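Local coordinates for protein pantothenate synthetase (Francisella tularensis subsp. tularensis, PDB 3N8H) that probably catalyses the ATP-dependent condensation of (R)-pantoate with beta-alanine to pantothenate, by way of a pantoyl-adenylate intermediate, at residues L194-I205 and F245-I253; M131-Q140 and L159-I169. All coordinates share one frame; numbering follows the deposited sequence. Where two conformers were deposited one is given.

Interaction 1 of 2, residues L194-I205 and F245-I253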
loop_
_atom_site.group_PDB
_atom_site.type_symbol
_atom_site.label_atom_id
_atom_site.label_comp_id
_atom_site.label_asym_id
_atom_site.label_seq_id
_atom_site.Cartn_x
_atom_site.Cartn_y
_atom_site.Cartn_z
ATOM N N LEU A 194 16.444 -18.337 23.975
ATOM C CA LEU A 194 16.743 -18.212 25.403
ATOM C C LEU A 194 17.509 -19.415 25.932
ATOM O O LEU A 194 17.128 -20.567 25.681
ATOM C CB LEU A 194 15.461 -18.090 26.216
ATOM C CG LEU A 194 14.527 -16.909 25.975
ATOM C CD1 LEU A 194 13.196 -17.183 26.723
ATOM C CD2 LEU A 194 15.186 -15.606 26.430
ATOM N N THR A 195 18.575 -19.151 26.680
ATOM C CA THR A 195 19.281 -20.218 27.365
ATOM C C THR A 195 18.446 -20.684 28.552
ATOM O O THR A 195 17.392 -20.118 28.850
ATOM C CB THR A 195 20.660 -19.760 27.888
ATOM O OG1 THR A 195 20.476 -18.805 28.943
ATOM C CG2 THR A 195 21.488 -19.140 26.759
ATOM N N SER A 196 18.940 -21.712 29.235
ATOM C CA SER A 196 18.281 -22.241 30.422
ATOM C C SER A 196 18.156 -21.203 31.540
ATOM O O SER A 196 17.101 -21.094 32.179
ATOM C CB SER A 196 19.021 -23.477 30.929
ATOM O OG SER A 196 20.420 -23.233 30.966
ATOM N N THR A 197 19.226 -20.452 31.790
ATOM C CA THR A 197 19.179 -19.413 32.816
ATOM C C THR A 197 18.297 -18.236 32.384
ATOM O O THR A 197 17.630 -17.640 33.220
ATOM C CB THR A 197 20.589 -18.911 33.244
ATOM O OG1 THR A 197 21.303 -18.412 32.112
ATOM C CG2 THR A 197 21.389 -20.033 33.890
ATOM N N ASP A 198 18.295 -17.920 31.085
ATOM C CA ASP A 198 17.372 -16.928 30.521
ATOM C C ASP A 198 15.917 -17.319 30.805
ATOM O O ASP A 198 15.101 -16.480 31.173
ATOM C CB ASP A 198 17.537 -16.801 29.005
ATOM C CG ASP A 198 18.877 -16.216 28.601
ATOM O OD1 ASP A 198 19.643 -15.817 29.499
ATOM O OD2 ASP A 198 19.160 -16.158 27.379
ATOM N N ILE A 199 15.603 -18.592 30.574
ATOM C CA ILE A 199 14.279 -19.138 30.848
ATOM C C ILE A 199 13.856 -18.868 32.286
ATOM O O ILE A 199 12.690 -18.595 32.554
ATOM C CB ILE A 199 14.245 -20.675 30.603
ATOM C CG1 ILE A 199 14.414 -20.986 29.115
ATOM C CG2 ILE A 199 12.949 -21.269 31.116
ATOM C CD1 ILE A 199 13.316 -20.405 28.246
ATOM N N GLU A 200 14.801 -18.958 33.220
ATOM C CA GLU A 200 14.461 -18.815 34.632
ATOM C C GLU A 200 14.251 -17.337 34.991
ATOM O O GLU A 200 13.431 -16.986 35.845
ATOM C CB GLU A 200 15.526 -19.457 35.531
ATOM C CG GLU A 200 16.887 -18.757 35.503
ATOM C CD GLU A 200 17.671 -18.907 36.803
ATOM O OE1 GLU A 200 18.904 -19.112 36.732
ATOM O OE2 GLU A 200 17.056 -18.817 37.893
ATOM N N ILE A 201 14.993 -16.470 34.325
ATOM C CA ILE A 201 14.753 -15.042 34.457
ATOM C C ILE A 201 13.367 -14.722 33.900
ATOM O O ILE A 201 12.589 -14.013 34.523
ATOM C CB ILE A 201 15.804 -14.261 33.703
ATOM C CG1 ILE A 201 17.174 -14.514 34.357
ATOM C CG2 ILE A 201 15.447 -12.770 33.673
ATOM C CD1 ILE A 201 18.321 -13.940 33.541
ATOM N N ALA A 202 13.055 -15.250 32.724
ATOM C CA ALA A 202 11.755 -14.982 32.132
ATOM C C ALA A 202 10.647 -15.375 33.108
ATOM O O ALA A 202 9.718 -14.599 33.337
ATOM C CB ALA A 202 11.606 -15.706 30.794
ATOM N N ASN A 203 10.752 -16.567 33.700
ATOM C CA ASN A 203 9.743 -17.039 34.665
ATOM C C ASN A 203 9.633 -16.158 35.922
ATOM O O ASN A 203 8.530 -15.897 36.407
ATOM C CB ASN A 203 9.979 -18.506 35.057
ATOM C CG ASN A 203 9.713 -19.487 33.901
ATOM O OD1 ASN A 203 8.883 -19.238 33.010
ATOM N ND2 ASN A 203 10.414 -20.617 33.929
ATOM N N LYS A 204 10.768 -15.705 36.446
ATOM C CA LYS A 204 10.774 -14.753 37.553
ATOM C C LYS A 204 10.043 -13.447 37.220
ATOM O O LYS A 204 9.325 -12.908 38.051
ATOM C CB LYS A 204 12.202 -14.441 38.021
ATOM C CG LYS A 204 12.846 -15.546 38.844
ATOM C CD LYS A 204 14.262 -15.178 39.292
ATOM C CE LYS A 204 15.218 -15.083 38.107
ATOM N NZ LYS A 204 16.638 -14.994 38.532
ATOM N N ILE A 205 10.255 -12.928 36.021
ATOM C CA ILE A 205 9.537 -11.742 35.583
ATOM C C ILE A 205 8.019 -11.967 35.713
ATOM O O ILE A 205 7.290 -11.097 36.204
ATOM C CB ILE A 205 9.878 -11.378 34.114
ATOM C CG1 ILE A 205 11.320 -10.871 33.989
ATOM C CG2 ILE A 205 8.884 -10.337 33.555
ATOM C CD1 ILE A 205 11.744 -10.604 32.543
ATOM N N PHE A 245 10.738 -6.283 26.890
ATOM C CA PHE A 245 11.996 -6.359 27.641
ATOM C C PHE A 245 12.975 -7.250 26.906
ATOM O O PHE A 245 12.570 -8.054 26.060
ATOM C CB PHE A 245 11.751 -6.923 29.039
ATOM C CG PHE A 245 11.088 -8.268 29.035
ATOM C CD1 PHE A 245 11.848 -9.431 29.034
ATOM C CD2 PHE A 245 9.697 -8.373 29.016
ATOM C CE1 PHE A 245 11.244 -10.680 29.021
ATOM C CE2 PHE A 245 9.076 -9.626 29.001
ATOM C CZ PHE A 245 9.852 -10.781 29.003
ATOM N N TYR A 246 14.260 -7.101 27.227
ATOM C CA TYR A 246 15.295 -7.967 26.700
ATOM C C TYR A 246 15.731 -8.916 27.810
ATOM O O TYR A 246 15.802 -8.523 28.971
ATOM C CB TYR A 246 16.524 -7.159 26.255
ATOM C CG TYR A 246 16.489 -6.630 24.837
ATOM C CD1 TYR A 246 16.898 -7.422 23.771
ATOM C CD2 TYR A 246 16.054 -5.333 24.565
ATOM C CE1 TYR A 246 16.875 -6.934 22.472
ATOM C CE2 TYR A 246 16.013 -4.840 23.268
ATOM C CZ TYR A 246 16.426 -5.642 22.231
ATOM O OH TYR A 246 16.391 -5.157 20.941
ATOM N N ILE A 247 16.010 -10.173 27.456
ATOM C CA ILE A 247 16.834 -11.021 28.313
ATOM C C ILE A 247 18.012 -11.417 27.435
ATOM O O ILE A 247 17.829 -12.052 26.378
ATOM C CB ILE A 247 16.095 -12.272 28.876
ATOM C CG1 ILE A 247 14.801 -11.862 29.576
ATOM C CG2 ILE A 247 17.002 -13.038 29.860
ATOM C CD1 ILE A 247 13.967 -13.031 30.033
ATOM N N GLY A 248 19.211 -11.006 27.833
ATOM C CA GLY A 248 20.344 -11.074 26.923
ATOM C C GLY A 248 20.013 -10.312 25.645
ATOM O O GLY A 248 19.659 -9.125 25.690
ATOM N N LYS A 249 20.119 -10.991 24.503
ATOM C CA LYS A 249 19.852 -10.365 23.201
ATOM C C LYS A 249 18.457 -10.664 22.682
ATOM O O LYS A 249 18.124 -10.334 21.533
ATOM C CB LYS A 249 20.866 -10.822 22.148
ATOM C CG LYS A 249 22.188 -10.072 22.164
ATOM C CD LYS A 249 23.228 -10.775 23.009
ATOM C CE LYS A 249 24.563 -10.034 22.941
ATOM N NZ LYS A 249 25.676 -10.764 23.626
ATOM N N VAL A 250 17.635 -11.281 23.527
ATOM C CA VAL A 250 16.317 -11.736 23.100
ATOM C C VAL A 250 15.272 -10.728 23.523
ATOM O O VAL A 250 15.118 -10.458 24.711
ATOM C CB VAL A 250 15.969 -13.157 23.675
ATOM C CG1 VAL A 250 14.556 -13.607 23.228
ATOM C CG2 VAL A 250 17.007 -14.161 23.250
ATOM N N ARG A 251 14.546 -10.173 22.550
ATOM C CA ARG A 251 13.562 -9.152 22.871
ATOM C C ARG A 251 12.161 -9.767 22.852
ATOM O O ARG A 251 11.720 -10.256 21.815
ATOM C CB ARG A 251 13.642 -7.978 21.894
ATOM C CG ARG A 251 12.828 -6.749 22.299
ATOM C CD ARG A 251 12.819 -5.693 21.163
ATOM N NE ARG A 251 11.985 -4.568 21.547
ATOM C CZ ARG A 251 10.670 -4.504 21.329
ATOM N NH1 ARG A 251 10.065 -5.480 20.688
ATOM N NH2 ARG A 251 9.971 -3.453 21.739
ATOM N N LEU A 252 11.489 -9.751 24.001
ATOM C CA LEU A 252 10.119 -10.277 24.130
ATOM C C LEU A 252 9.105 -9.188 24.489
ATOM O O LEU A 252 9.461 -8.212 25.152
ATOM C CB LEU A 252 10.074 -11.345 25.212
ATOM C CG LEU A 252 11.004 -12.542 24.982
ATOM C CD1 LEU A 252 10.785 -13.558 26.087
ATOM C CD2 LEU A 252 10.789 -13.146 23.572
ATOM N N ILE A 253 7.848 -9.367 24.052
ATOM C CA ILE A 253 6.784 -8.409 24.334
ATOM C C ILE A 253 5.572 -9.143 24.862
ATOM O O ILE A 253 5.434 -10.374 24.696
ATOM C CB ILE A 253 6.369 -7.562 23.083
ATOM C CG1 ILE A 253 5.327 -8.285 22.197
ATOM C CG2 ILE A 253 7.594 -7.149 22.278
ATOM C CD1 ILE A 253 4.907 -7.503 20.948
#
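Ile247 of the hairpin 245-253 packs on helix 196-205 through Asp198, Ile201 and Ala202. Its CB points at the helix, and its two branches divide the work. CG1 lies anti to the carbonyl carbon (chi1 -53°), which carries CD1 against the helix backbone at Ala202. There CD1 is 3.6 Å from Ala202 CB and equally near the backbone N. That N-H is already given to Asp198 O, so the methyl meets a satisfied amide. CG2 goes the other way, to the flank of Asp198, 3.9 Å from its CB. Ile201 CG2 closes in beside CD1, and the side chains of Ile201 and Ile247 run past each other in opposite senses.

One turn further along the helix, Ile205 and Phe245 reach toward each other from opposite directions. The methyl CD1 of Ile205 sits over one face of the ring, 3.9 Å from the centroid of Phe245 and 26° off the normal, a CH-pi contact. It is displaced toward the CD1-CE1 side.

The two strands form an antiparallel beta hairpin closed by a type II' turn from Ile247 to Val250, with Gly248 at positive phi. It is part of the three-stranded sheet of the C-terminal region, and helix 196-210 packs on one face of that sheet. Leu231 of strand 230-237 also touches Phe245.

Leu194, just before the helix, crosses Val250 at about a right angle. Its CD2 rests against CB and both methyls of Val250, 3.8 Å from the CB. Thr195 and Asp198 form a capping box at the helix start. Asp198 N donates to Thr195 OG1, and Thr195 N returns a bond of 3.1 Å to Asp198 OD2, arriving from above the carboxylate plane. The bond from Thr195 N holds the carboxylate, whose other oxygen, OD1, lies against Ile247 CG2.

Interaction 2 of 2, residues M131-Q140 and L159-I169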
loop_
_atom_site.group_PDB
_atom_site.type_symbol
_atom_site.label_atom_id
_atom_site.label_comp_id
_atom_site.label_asym_id
_atom_site.label_seq_id
_atom_site.Cartn_x
_atom_site.Cartn_y
_atom_site.Cartn_z
HETATM N N MSE A 131 6.000 -4.535 8.222
HETATM C CA MSE A 131 4.952 -5.492 8.570
HETATM C C MSE A 131 3.709 -5.268 7.704
HETATM O O MSE A 131 3.170 -6.196 7.098
HETATM C CB MSE A 131 4.589 -5.284 10.050
HETATM C CG MSE A 131 3.580 -6.213 10.638
HETATM SE SE MSE A 131 1.733 -5.662 10.214
HETATM C CE MSE A 131 1.676 -4.123 11.487
ATOM N N LEU A 132 3.267 -4.025 7.654
ATOM C CA LEU A 132 2.098 -3.636 6.849
ATOM C C LEU A 132 2.284 -3.879 5.342
ATOM O O LEU A 132 1.347 -4.276 4.654
ATOM C CB LEU A 132 1.780 -2.161 7.091
ATOM C CG LEU A 132 1.159 -1.908 8.466
ATOM C CD1 LEU A 132 1.043 -0.401 8.748
ATOM C CD2 LEU A 132 -0.217 -2.613 8.555
ATOM N N THR A 133 3.488 -3.629 4.833
ATOM C CA THR A 133 3.778 -3.837 3.416
ATOM C C THR A 133 3.718 -5.340 3.053
ATOM O O THR A 133 3.054 -5.740 2.090
ATOM C CB THR A 133 5.170 -3.256 3.038
ATOM O OG1 THR A 133 5.208 -1.849 3.359
ATOM C CG2 THR A 133 5.437 -3.437 1.553
ATOM N N VAL A 134 4.386 -6.165 3.845
ATOM C CA VAL A 134 4.365 -7.608 3.603
ATOM C C VAL A 134 2.968 -8.180 3.860
ATOM O O VAL A 134 2.521 -9.059 3.137
ATOM C CB VAL A 134 5.459 -8.375 4.405
ATOM C CG1 VAL A 134 5.052 -8.576 5.862
ATOM C CG2 VAL A 134 5.710 -9.729 3.753
ATOM N N VAL A 135 2.255 -7.667 4.860
ATOM C CA VAL A 135 0.905 -8.177 5.118
ATOM C C VAL A 135 -0.040 -7.858 3.938
ATOM O O VAL A 135 -0.775 -8.729 3.435
ATOM C CB VAL A 135 0.341 -7.652 6.485
ATOM C CG1 VAL A 135 -1.158 -7.923 6.608
ATOM C CG2 VAL A 135 1.083 -8.312 7.637
ATOM N N LEU A 136 0.030 -6.621 3.460
ATOM C CA LEU A 136 -0.718 -6.238 2.261
ATOM C C LEU A 136 -0.411 -7.183 1.087
ATOM O O LEU A 136 -1.318 -7.640 0.403
ATOM C CB LEU A 136 -0.422 -4.783 1.862
ATOM C CG LEU A 136 -1.263 -4.272 0.679
ATOM C CD1 LEU A 136 -2.755 -4.634 0.828
ATOM C CD2 LEU A 136 -1.101 -2.759 0.479
ATOM N N LYS A 137 0.866 -7.454 0.848
ATOM C CA LYS A 137 1.257 -8.371 -0.232
ATOM C C LYS A 137 0.678 -9.787 -0.051
ATOM O O LYS A 137 0.125 -10.384 -0.982
ATOM C CB LYS A 137 2.790 -8.431 -0.312
ATOM C CG LYS A 137 3.425 -7.190 -0.955
ATOM C CD LYS A 137 4.953 -7.176 -0.691
ATOM C CE LYS A 137 5.640 -6.048 -1.492
ATOM N NZ LYS A 137 5.874 -6.431 -2.920
ATOM N N LEU A 138 0.799 -10.307 1.170
ATOM C CA LEU A 138 0.346 -11.653 1.508
ATOM C C LEU A 138 -1.164 -11.798 1.340
ATOM O O LEU A 138 -1.687 -12.856 0.956
ATOM C CB LEU A 138 0.738 -11.977 2.949
ATOM C CG LEU A 138 2.244 -12.260 3.110
ATOM C CD1 LEU A 138 2.624 -12.413 4.570
ATOM C CD2 LEU A 138 2.650 -13.539 2.319
ATOM N N LEU A 139 -1.864 -10.725 1.648
ATOM C CA LEU A 139 -3.319 -10.709 1.558
ATOM C C LEU A 139 -3.750 -10.653 0.097
ATOM O O LEU A 139 -4.791 -11.228 -0.294
ATOM C CB LEU A 139 -3.859 -9.490 2.323
ATOM C CG LEU A 139 -3.896 -9.626 3.851
ATOM C CD1 LEU A 139 -4.436 -8.334 4.527
ATOM C CD2 LEU A 139 -4.745 -10.820 4.239
ATOM N N GLN A 140 -2.936 -9.967 -0.706
ATOM C CA GLN A 140 -3.230 -9.762 -2.124
ATOM C C GLN A 140 -2.961 -11.070 -2.854
ATOM O O GLN A 140 -3.625 -11.417 -3.821
ATOM C CB GLN A 140 -2.367 -8.641 -2.683
ATOM C CG GLN A 140 -2.771 -7.209 -2.230
ATOM C CD GLN A 140 -4.115 -6.777 -2.832
ATOM O OE1 GLN A 140 -5.177 -6.975 -2.227
ATOM N NE2 GLN A 140 -4.072 -6.209 -4.037
ATOM N N LEU A 159 -3.434 -2.190 13.493
ATOM C CA LEU A 159 -2.893 -1.714 12.239
ATOM C C LEU A 159 -3.391 -2.559 11.060
ATOM O O LEU A 159 -3.725 -2.029 9.996
ATOM C CB LEU A 159 -1.355 -1.718 12.295
ATOM C CG LEU A 159 -0.719 -0.673 13.188
ATOM C CD1 LEU A 159 0.799 -0.815 13.183
ATOM C CD2 LEU A 159 -1.161 0.722 12.704
ATOM N N ILE A 160 -3.463 -3.875 11.242
ATOM C CA ILE A 160 -3.914 -4.699 10.135
ATOM C C ILE A 160 -5.422 -4.467 9.881
ATOM O O ILE A 160 -5.884 -4.534 8.742
ATOM C CB ILE A 160 -3.553 -6.204 10.346
ATOM C CG1 ILE A 160 -2.035 -6.413 10.212
ATOM C CG2 ILE A 160 -4.315 -7.114 9.360
ATOM C CD1 ILE A 160 -1.612 -7.852 10.572
ATOM N N LYS A 161 -6.179 -4.160 10.932
ATOM C CA LYS A 161 -7.617 -3.900 10.749
ATOM C C LYS A 161 -7.757 -2.616 9.951
ATOM O O LYS A 161 -8.635 -2.500 9.092
ATOM C CB LYS A 161 -8.371 -3.807 12.088
ATOM C CG LYS A 161 -8.491 -5.126 12.868
ATOM C CD LYS A 161 -9.182 -4.914 14.231
ATOM C CE LYS A 161 -9.679 -6.231 14.853
ATOM N NZ LYS A 161 -10.226 -6.005 16.254
ATOM N N GLN A 162 -6.862 -1.658 10.204
ATOM C CA GLN A 162 -6.927 -0.381 9.482
ATOM C C GLN A 162 -6.523 -0.591 8.008
ATOM O O GLN A 162 -7.164 -0.066 7.102
ATOM C CB GLN A 162 -6.041 0.674 10.142
ATOM C CG GLN A 162 -6.155 2.050 9.501
ATOM C CD GLN A 162 -7.504 2.693 9.752
ATOM O OE1 GLN A 162 -7.988 2.702 10.881
ATOM N NE2 GLN A 162 -8.118 3.231 8.702
ATOM N N LEU A 163 -5.483 -1.389 7.795
ATOM C CA LEU A 163 -5.041 -1.783 6.449
ATOM C C LEU A 163 -6.146 -2.427 5.611
ATOM O O LEU A 163 -6.304 -2.131 4.431
ATOM C CB LEU A 163 -3.899 -2.769 6.563
ATOM C CG LEU A 163 -3.273 -3.204 5.246
ATOM C CD1 LEU A 163 -2.315 -2.124 4.717
ATOM C CD2 LEU A 163 -2.585 -4.597 5.373
ATOM N N VAL A 164 -6.882 -3.343 6.219
ATOM C CA VAL A 164 -7.926 -4.108 5.523
ATOM C C VAL A 164 -9.086 -3.181 5.137
ATOM O O VAL A 164 -9.657 -3.285 4.042
ATOM C CB VAL A 164 -8.379 -5.345 6.387
ATOM C CG1 VAL A 164 -9.783 -5.811 6.036
ATOM C CG2 VAL A 164 -7.381 -6.489 6.239
ATOM N N LYS A 165 -9.365 -2.229 6.019
ATOM C CA LYS A 165 -10.386 -1.215 5.815
ATOM C C LYS A 165 -10.006 -0.221 4.708
ATOM O O LYS A 165 -10.804 0.098 3.813
ATOM C CB LYS A 165 -10.571 -0.464 7.133
ATOM C CG LYS A 165 -11.649 0.613 7.096
ATOM C CD LYS A 165 -11.636 1.431 8.394
ATOM C CE LYS A 165 -12.939 2.193 8.581
ATOM N NZ LYS A 165 -13.054 2.716 9.970
ATOM N N ASP A 166 -8.776 0.269 4.779
ATOM C CA ASP A 166 -8.303 1.343 3.904
ATOM C C ASP A 166 -8.085 0.874 2.487
ATOM O O ASP A 166 -8.261 1.633 1.538
ATOM C CB ASP A 166 -6.994 1.914 4.443
ATOM C CG ASP A 166 -7.198 3.215 5.223
ATOM O OD1 ASP A 166 -7.947 4.106 4.746
ATOM O OD2 ASP A 166 -6.598 3.341 6.309
ATOM N N PHE A 167 -7.715 -0.389 2.331
ATOM C CA PHE A 167 -7.465 -0.887 0.987
ATOM C C PHE A 167 -8.473 -1.922 0.556
ATOM O O PHE A 167 -8.184 -2.799 -0.266
ATOM C CB PHE A 167 -6.010 -1.357 0.880
ATOM C CG PHE A 167 -5.050 -0.251 1.195
ATOM C CD1 PHE A 167 -4.961 0.849 0.342
ATOM C CD2 PHE A 167 -4.314 -0.256 2.365
ATOM C CE1 PHE A 167 -4.105 1.916 0.622
ATOM C CE2 PHE A 167 -3.452 0.805 2.667
ATOM C CZ PHE A 167 -3.349 1.896 1.802
ATOM N N PHE A 168 -9.658 -1.815 1.148
ATOM C CA PHE A 168 -10.843 -2.522 0.688
ATOM C C PHE A 168 -10.622 -3.993 0.440
ATOM O O PHE A 168 -10.996 -4.533 -0.600
ATOM C CB PHE A 168 -11.387 -1.794 -0.536
ATOM C CG PHE A 168 -11.623 -0.330 -0.267
ATOM C CD1 PHE A 168 -12.808 0.096 0.318
ATOM C CD2 PHE A 168 -10.644 0.609 -0.539
ATOM C CE1 PHE A 168 -13.025 1.439 0.603
ATOM C CE2 PHE A 168 -10.861 1.963 -0.245
ATOM C CZ PHE A 168 -12.056 2.367 0.321
ATOM N N ILE A 169 -10.003 -4.639 1.418
ATOM C CA ILE A 169 -9.760 -6.070 1.370
ATOM C C ILE A 169 -10.926 -6.786 2.055
ATOM O O ILE A 169 -11.196 -6.563 3.232
ATOM C CB ILE A 169 -8.440 -6.374 2.085
ATOM C CG1 ILE A 169 -7.281 -5.732 1.299
ATOM C CG2 ILE A 169 -8.243 -7.883 2.302
ATOM C CD1 ILE A 169 -5.973 -5.717 2.062
#
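Leu163 of helix 159-166 is a knob in a hole made by Leu132, Val135, Leu136 and Leu139 of helix 131-140. Its CB points toward the other helix and meets Leu132 CD2 at 4.2 Å. CG stands anti to the backbone N (chi1 -176°), and from it CD2 reaches the floor of the hole. There CD2 is 3.8 Å from the backbone N of Leu136 and just as near Val135 CG1. The N-H of Leu136 is bonded to Leu132 O, so it is already satisfied where the methyl covers it. The same methyl also touches Leu136 CB, and Leu139 CD1 lies a little further off. The other methyl, Leu163 CD1, turns back to the ring of its own segment's Phe167, 3.6 Å from Phe167 CD2.

On the N-terminal side of the knob, Met131, a selenomethionine, bends at chi2 and chi3 and lies across the next pair. Its SE packs on Ile160 CG1, while CE turns to Leu159 CD1, 3.8 Å away. The side chains of Leu132 and Leu159 cross at about a right angle, and Leu132 CD2 touches Leu159 O and CB.

On the C-terminal side, Ile169 follows the end of the helix. Its CD1 touches two leucine methyls, 3.6 Å from Leu136 CD1 and 3.9 Å from Leu139 CD1. Val164 CG2 touches that same methyl of Leu139.

The helix axes are 10.6 Å apart at closest approach and cross at -50°. Both helices belong to the alpha/beta domain with its parallel sheet. Ile160 also packs on Leu147 and Leu149 of strand 146-150, and Ile160 and Val164 touch Ile173 of strand 172-176. Leu132 and Leu136 lean on Ile109 of strand 107-111. The second subunit borders the pair: Asp166 pairs with Lys137 of that subunit, and Gln140 NE2 donates to its Phe167 O.

Interactions 1 and 2 lie on opposite sides of the chain's centre. Their centres are 32 Å apart, and their nearest atoms come within about 10 Å without touching. Interaction 1 belongs to the C-terminal region and interaction 2 to the alpha/beta domain. In interaction 1 the side chain of Leu252 is about 9 Å from the bound adenosine monophosphate, and that of Val250 is about 4 Å from the side chain of Arg190, a predicted ATP-binding residue. In interaction 2 the side chain of Met131 is about 5 Å from the bound proline and about 3 Å from that of Gln156, predicted to bind pantoate.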